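Long-range contact in 2-oxoglutarate-dependent dioxygenase DAO (Oryza sativa subsp. indica, PDB 6KUN), which probably catalyses the iron- and 2-oxoglutarate-dependent oxidation of the auxin indole-3-acetic acid to inactive 2-oxoindole-3-acetic acid: residues E122-L127 with V243-F248. Residues are numbered along the deposited sequence; the frame is centred on the assembly and turned at random.
Sequences ERMHSL and VSIAMF. With AKG (2-oxoglutaric acid), chain G.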
loop_
_atom_site.group_PDB
_atom_site.type_symbol
_atom_site.label_atom_id
_atom_site.label_comp_id
_atom_site.label_asym_id
_atom_site.label_seq_id
_atom_site.Cartn_x
_atom_site.Cartn_y
_atom_site.Cartn_z
ATOM N N GLU B 122 2.973 15.528 -13.155
ATOM C CA GLU B 122 2.386 16.849 -13.009
ATOM C C GLU B 122 2.029 17.146 -11.552
ATOM O O GLU B 122 2.333 18.238 -11.046
ATOM C CB GLU B 122 1.143 16.933 -13.896
ATOM C CG GLU B 122 1.462 17.049 -15.365
ATOM C CD GLU B 122 0.230 16.823 -16.241
ATOM O OE1 GLU B 122 -0.837 16.426 -15.711
ATOM O OE2 GLU B 122 0.342 17.026 -17.469
ATOM N N ARG B 123 1.392 16.173 -10.857
ATOM C CA ARG B 123 0.988 16.396 -9.479
ATOM C C ARG B 123 2.200 16.530 -8.560
ATOM O O ARG B 123 2.221 17.376 -7.640
ATOM C CB ARG B 123 0.070 15.276 -8.990
ATOM C CG ARG B 123 -1.211 15.148 -9.777
ATOM C CD ARG B 123 -1.998 16.411 -9.705
ATOM N NE ARG B 123 -2.283 16.744 -8.320
ATOM C CZ ARG B 123 -3.329 16.281 -7.653
ATOM N NH1 ARG B 123 -4.197 15.472 -8.258
ATOM N NH2 ARG B 123 -3.505 16.633 -6.387
ATOM N N MET B 124 3.218 15.717 -8.793
ATOM C CA MET B 124 4.434 15.846 -8.011
ATOM C C MET B 124 5.124 17.176 -8.257
ATOM O O MET B 124 5.740 17.748 -7.336
ATOM C CB MET B 124 5.387 14.713 -8.356
ATOM C CG MET B 124 4.961 13.375 -7.891
ATOM S SD MET B 124 5.969 12.865 -6.511
ATOM C CE MET B 124 7.296 12.081 -7.368
ATOM N N HIS B 125 5.038 17.693 -9.478
ATOM C CA HIS B 125 5.616 19.006 -9.721
ATOM C C HIS B 125 4.916 20.079 -8.877
ATOM O O HIS B 125 5.568 20.904 -8.233
ATOM C CB HIS B 125 5.536 19.363 -11.190
ATOM C CG HIS B 125 6.081 20.719 -11.471
ATOM N ND1 HIS B 125 5.303 21.763 -11.906
ATOM C CD2 HIS B 125 7.322 21.218 -11.305
ATOM C CE1 HIS B 125 6.048 22.839 -12.009
ATOM N NE2 HIS B 125 7.281 22.522 -11.679
ATOM N N SER B 126 3.575 20.095 -8.897
ATOM C CA SER B 126 2.820 21.047 -8.091
ATOM C C SER B 126 3.167 20.907 -6.609
ATOM O O SER B 126 3.284 21.912 -5.890
ATOM C CB SER B 126 1.315 20.824 -8.287
ATOM O OG SER B 126 0.909 21.149 -9.604
ATOM N N LEU B 127 3.347 19.667 -6.151
ATOM C CA LEU B 127 3.682 19.433 -4.759
ATOM C C LEU B 127 5.019 20.069 -4.426
ATOM O O LEU B 127 5.128 20.801 -3.448
ATOM C CB LEU B 127 3.661 17.946 -4.445
ATOM C CG LEU B 127 4.037 17.506 -3.033
ATOM C CD1 LEU B 127 3.177 18.200 -1.980
ATOM C CD2 LEU B 127 3.924 16.000 -2.916
ATOM N N VAL B 243 10.928 -0.189 -5.077
ATOM C CA VAL B 243 10.516 0.769 -6.093
ATOM C C VAL B 243 10.228 2.113 -5.434
ATOM O O VAL B 243 9.587 2.195 -4.368
ATOM C CB VAL B 243 9.305 0.268 -6.897
ATOM C CG1 VAL B 243 8.821 1.346 -7.792
ATOM C CG2 VAL B 243 9.720 -0.964 -7.705
ATOM N N SER B 244 10.732 3.169 -6.060
ATOM C CA SER B 244 10.537 4.493 -5.517
ATOM C C SER B 244 10.317 5.478 -6.639
ATOM O O SER B 244 10.618 5.208 -7.800
ATOM C CB SER B 244 11.728 4.940 -4.640
ATOM O OG SER B 244 12.897 5.151 -5.382
ATOM N N ILE B 245 9.770 6.625 -6.266
ATOM C CA ILE B 245 9.504 7.724 -7.180
ATOM C C ILE B 245 10.052 8.983 -6.516
ATOM O O ILE B 245 9.850 9.214 -5.303
ATOM C CB ILE B 245 8.002 7.843 -7.445
ATOM C CG1 ILE B 245 7.426 6.497 -7.877
ATOM C CG2 ILE B 245 7.715 8.838 -8.489
ATOM C CD1 ILE B 245 5.953 6.465 -7.850
ATOM N N ALA B 246 10.718 9.806 -7.315
ATOM C CA ALA B 246 11.288 11.038 -6.782
ATOM C C ALA B 246 11.128 12.191 -7.752
ATOM O O ALA B 246 11.176 12.008 -8.976
ATOM C CB ALA B 246 12.794 10.871 -6.439
ATOM N N MET B 247 10.931 13.375 -7.204
ATOM C CA MET B 247 10.907 14.609 -7.971
ATOM C C MET B 247 11.966 15.538 -7.394
ATOM O O MET B 247 11.933 15.859 -6.195
ATOM C CB MET B 247 9.528 15.272 -7.884
ATOM C CG MET B 247 9.444 16.561 -8.700
ATOM S SD MET B 247 9.539 16.359 -10.496
ATOM C CE MET B 247 7.847 15.890 -10.829
ATOM N N PHE B 248 12.918 15.924 -8.219
ATOM C CA PHE B 248 14.055 16.769 -7.826
ATOM C C PHE B 248 13.830 18.176 -8.358
ATOM O O PHE B 248 13.784 18.384 -9.566
ATOM C CB PHE B 248 15.376 16.225 -8.330
ATOM C CG PHE B 248 15.643 14.803 -7.930
ATOM C CD1 PHE B 248 15.120 13.751 -8.655
ATOM C CD2 PHE B 248 16.443 14.520 -6.835
ATOM C CE1 PHE B 248 15.394 12.449 -8.306
ATOM C CE2 PHE B 248 16.721 13.197 -6.491
ATOM C CZ PHE B 248 16.178 12.166 -7.230
HETATM C C1 AKG G . 17.792 9.852 -3.541
HETATM O O1 AKG G . 16.606 10.131 -3.264
HETATM O O2 AKG G . 18.536 10.653 -4.149
HETATM C C2 AKG G . 18.327 8.554 -3.143
HETATM O O5 AKG G . 19.293 8.489 -2.402
HETATM C C3 AKG G . 17.676 7.290 -3.655
HETATM C C4 AKG G . 16.162 7.448 -3.617
HETATM C C5 AKG G . 15.511 6.175 -4.104
HETATM O O3 AKG G . 14.849 5.494 -3.290
HETATM O O4 AKG G . 15.658 5.851 -5.302
#
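Two methionines carry this buried contact between helix 111-138 and strand 242-249 of the jelly-roll core. The short segment axes approach to 8.9 Å and cross at -49°. M124 and M247 have the nearest CA atoms of the pair, 6.6 Å apart.

The apolar contacts are made by methyl tips. M124 leaves the helix with CG anti to its carbonyl carbon. Its chain then bends at chi2 (-107°) and chi3, so that CE comes down on the strand. There M124 CE meets I245 CG2 at 3.5 Å, tight for two carbons, with the two side chains crossing obliquely. The same M124 CE lies 3.9 Å from M247 CB. M247 reaches the other way. Its CG is anti to the backbone N (chi1 -179°), and bends at chi2 and chi3 turn the methyl back to the helix. M247 CE rests 3.7 Å from M124 CB and 3.6 Å from the backbone N of H125. Each methyl thus packs near the base of the other methionine. F153 of the adjacent strand 151-158 touches M124, I245 and M247.

The polar contacts belong to the opposite face of the strand, where S244 and F248 line the 2-oxoglutarate pocket. S244 OG makes a weak hydrogen bond to AKG O3 at 2.9 Å; AKG O4, 2.8 Å from the same OG, competes for the one proton. N156 ND2 is also hydrogen-bonded to this hydroxyl, while Y158 and R242 hold AKG as well. The F248 ring turns its edge to AKG O2, which lies in the ring plane.

The strand is therefore two-sided: on one face I245 and M247 meet M124 of the helix through methyl and methylene contacts, and the other face offers a hydroxyl and an aromatic edge to the cosubstrate.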